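Local coordinates for protein probable histone-lysine N-methyltransferase, H3 lysine-9 specific SUVH9 (Arabidopsis thaliana, PDB 4NJ5) that takes part in gene silencing, apparently without methyltransferase activity of its own, and may bind methylated DNA and recruit RNA polymerase V to chromatin, at residues D466-V471 with E499-Y504. Residues are numbered along the deposited sequence; the frame is centred on the assembly and turned at random.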
loop_
_atom_site.group_PDB
_atom_site.type_symbol
_atom_site.label_atom_id
_atom_site.label_comp_id
_atom_site.label_asym_id
_atom_site.label_seq_id
_atom_site.Cartn_x
_atom_site.Cartn_y
_atom_site.Cartn_z
ATOM N N ASP A 466 -8.900 7.906 -11.385
ATOM C CA ASP A 466 -7.603 7.378 -10.969
ATOM C C ASP A 466 -7.685 6.669 -9.617
ATOM O O ASP A 466 -7.190 7.175 -8.608
ATOM C CB ASP A 466 -6.545 8.484 -10.946
ATOM C CG ASP A 466 -6.188 8.971 -12.339
ATOM O OD1 ASP A 466 -5.592 8.187 -13.109
ATOM O OD2 ASP A 466 -6.504 10.134 -12.669
ATOM N N PRO A 467 -8.298 5.476 -9.601
ATOM C CA PRO A 467 -8.566 4.762 -8.349
ATOM C C PRO A 467 -7.338 4.057 -7.780
ATOM O O PRO A 467 -6.458 3.635 -8.531
ATOM C CB PRO A 467 -9.611 3.727 -8.770
ATOM C CG PRO A 467 -9.255 3.418 -10.183
ATOM C CD PRO A 467 -8.726 4.698 -10.779
ATOM N N ASN A 468 -7.287 3.938 -6.457
ATOM C CA ASN A 468 -6.247 3.159 -5.795
ATOM C C ASN A 468 -6.778 1.819 -5.290
ATOM O O ASN A 468 -6.100 1.110 -4.546
ATOM C CB ASN A 468 -5.600 3.950 -4.651
ATOM C CG ASN A 468 -6.617 4.499 -3.658
ATOM O OD1 ASN A 468 -7.809 4.192 -3.728
ATOM N ND2 ASN A 468 -6.141 5.316 -2.721
ATOM N N VAL A 469 -7.999 1.485 -5.699
ATOM C CA VAL A 469 -8.633 0.232 -5.304
ATOM C C VAL A 469 -9.233 -0.477 -6.514
ATOM O O VAL A 469 -9.985 0.121 -7.283
ATOM C CB VAL A 469 -9.750 0.463 -4.265
ATOM C CG1 VAL A 469 -10.437 -0.852 -3.925
ATOM C CG2 VAL A 469 -9.189 1.120 -3.008
ATOM N N ILE A 470 -8.897 -1.753 -6.679
ATOM C CA ILE A 470 -9.453 -2.543 -7.770
ATOM C C ILE A 470 -10.509 -3.521 -7.281
ATOM O O ILE A 470 -10.598 -3.829 -6.085
ATOM C CB ILE A 470 -8.375 -3.339 -8.532
ATOM C CG1 ILE A 470 -7.739 -4.387 -7.616
ATOM C CG2 ILE A 470 -7.331 -2.402 -9.129
ATOM C CD1 ILE A 470 -6.884 -5.396 -8.347
ATOM N N VAL A 471 -11.292 -4.017 -8.231
ATOM C CA VAL A 471 -12.379 -4.940 -7.950
ATOM C C VAL A 471 -12.052 -6.333 -8.487
ATOM O O VAL A 471 -11.489 -6.470 -9.575
ATOM C CB VAL A 471 -13.691 -4.435 -8.592
ATOM C CG1 VAL A 471 -14.807 -5.456 -8.432
ATOM C CG2 VAL A 471 -14.092 -3.094 -7.993
ATOM N N GLU A 499 -7.320 8.743 1.075
ATOM C CA GLU A 499 -8.649 8.326 0.700
ATOM C C GLU A 499 -8.636 7.165 -0.309
ATOM O O GLU A 499 -7.867 7.130 -1.221
ATOM C CB GLU A 499 -9.486 9.516 0.207
ATOM C CG GLU A 499 -10.874 9.142 -0.241
ATOM C CD GLU A 499 -11.790 10.287 -0.606
ATOM O OE1 GLU A 499 -12.922 10.049 -0.895
ATOM O OE2 GLU A 499 -11.417 11.435 -0.619
ATOM N N LEU A 500 -9.554 6.242 -0.117
ATOM C CA LEU A 500 -9.686 5.141 -1.056
ATOM C C LEU A 500 -10.649 5.551 -2.153
ATOM O O LEU A 500 -11.639 6.232 -1.891
ATOM C CB LEU A 500 -10.220 3.902 -0.348
ATOM C CG LEU A 500 -9.384 3.357 0.806
ATOM C CD1 LEU A 500 -10.058 2.124 1.386
ATOM C CD2 LEU A 500 -7.967 3.038 0.337
ATOM N N SER A 501 -10.365 5.134 -3.381
ATOM C CA SER A 501 -11.231 5.486 -4.496
ATOM C C SER A 501 -11.446 4.322 -5.457
ATOM O O SER A 501 -10.593 3.446 -5.593
ATOM C CB SER A 501 -10.676 6.704 -5.243
ATOM O OG SER A 501 -9.377 6.449 -5.742
ATOM N N LEU A 502 -12.602 4.333 -6.115
ATOM C CA LEU A 502 -12.966 3.328 -7.104
ATOM C C LEU A 502 -13.424 4.002 -8.392
ATOM O O LEU A 502 -14.000 5.089 -8.358
ATOM C CB LEU A 502 -14.112 2.465 -6.577
ATOM C CG LEU A 502 -13.817 1.384 -5.545
ATOM C CD1 LEU A 502 -15.091 1.032 -4.792
ATOM C CD2 LEU A 502 -13.239 0.153 -6.228
ATOM N N ASP A 503 -13.174 3.354 -9.524
ATOM C CA ASP A 503 -13.719 3.814 -10.794
ATOM C C ASP A 503 -15.058 3.124 -11.027
ATOM O O ASP A 503 -15.106 1.973 -11.463
ATOM C CB ASP A 503 -12.762 3.505 -11.947
ATOM C CG ASP A 503 -13.147 4.220 -13.236
ATOM O OD1 ASP A 503 -14.263 4.776 -13.307
ATOM O OD2 ASP A 503 -12.333 4.221 -14.184
ATOM N N TYR A 504 -16.143 3.835 -10.735
ATOM C CA TYR A 504 -17.484 3.276 -10.860
ATOM C C TYR A 504 -17.890 3.079 -12.318
ATOM O O TYR A 504 -18.846 2.361 -12.611
ATOM C CB TYR A 504 -18.504 4.156 -10.129
ATOM C CG TYR A 504 -18.511 3.979 -8.622
ATOM C CD1 TYR A 504 -17.622 4.676 -7.814
ATOM C CD2 TYR A 504 -19.415 3.122 -8.010
ATOM C CE1 TYR A 504 -17.629 4.520 -6.438
ATOM C CE2 TYR A 504 -19.430 2.958 -6.635
ATOM C CZ TYR A 504 -18.535 3.660 -5.854
ATOM O OH TYR A 504 -18.545 3.496 -4.485
HETATM O O HOH W 1 -11.785 0.665 -9.387
#
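Asn468 reaches with its carboxamide across to the backbone on both sides of Leu500, tying 466-471 to 499-504. The sequences Asp-Pro-Asn and Glu-Leu-Ser-Leu-Asp-Tyr and their positions match the two C-terminal motifs of SET domains, consistent with the pseudoknot of that fold, in which such motifs meet.

Two hydrogen bonds of good geometry carry the polar part. Ser501 N donates to Asn468 OD1 at 2.7 Å, with an N-H...O angle of 158°, while Asn468 ND2 donates to Glu499 O at 2.9 Å and 155°. Because one end of the amide meets a donor and the other an acceptor, its flip is fixed. A chi1 of 53° sets CG between the backbone N and the carbonyl carbon, from where the amide comes within bonding distance of Glu499 O and Ser501 N. Weak bonds from the neighbouring backbone add to this pair: Asn468 N approaches Ser501 OG at 3.3 Å, and Ser501 O is shared by weak bonds from the N-H groups of Asn468 and Val469. This long, bent set differs from regular strand pairing; the strand beginning at Val469 instead pairs with 485-490 on one side and 337-338 on the other, and Leu502 bonds with Ser462 and Ser464.

Apolar contacts fill the buried side. Leu502 CD2 lies 3.8 Å from Val469 CG1 and, equally close, meets Val471 CG2, so one methyl touches two valines; Leu488 touches all three residues. Val469 CG2, anti to its carbonyl carbon, packs against Leu500 CB at 4.0 Å. Beyond Ser501, the Pro467 ring lies against the extended chain at Leu502 and Asp503, its CG 3.9 Å from Asp503 CB.

A single water links the backbones beside this patch: it donates to Val469 O at 2.8 Å and accepts from Asp503 N at 3.0 Å.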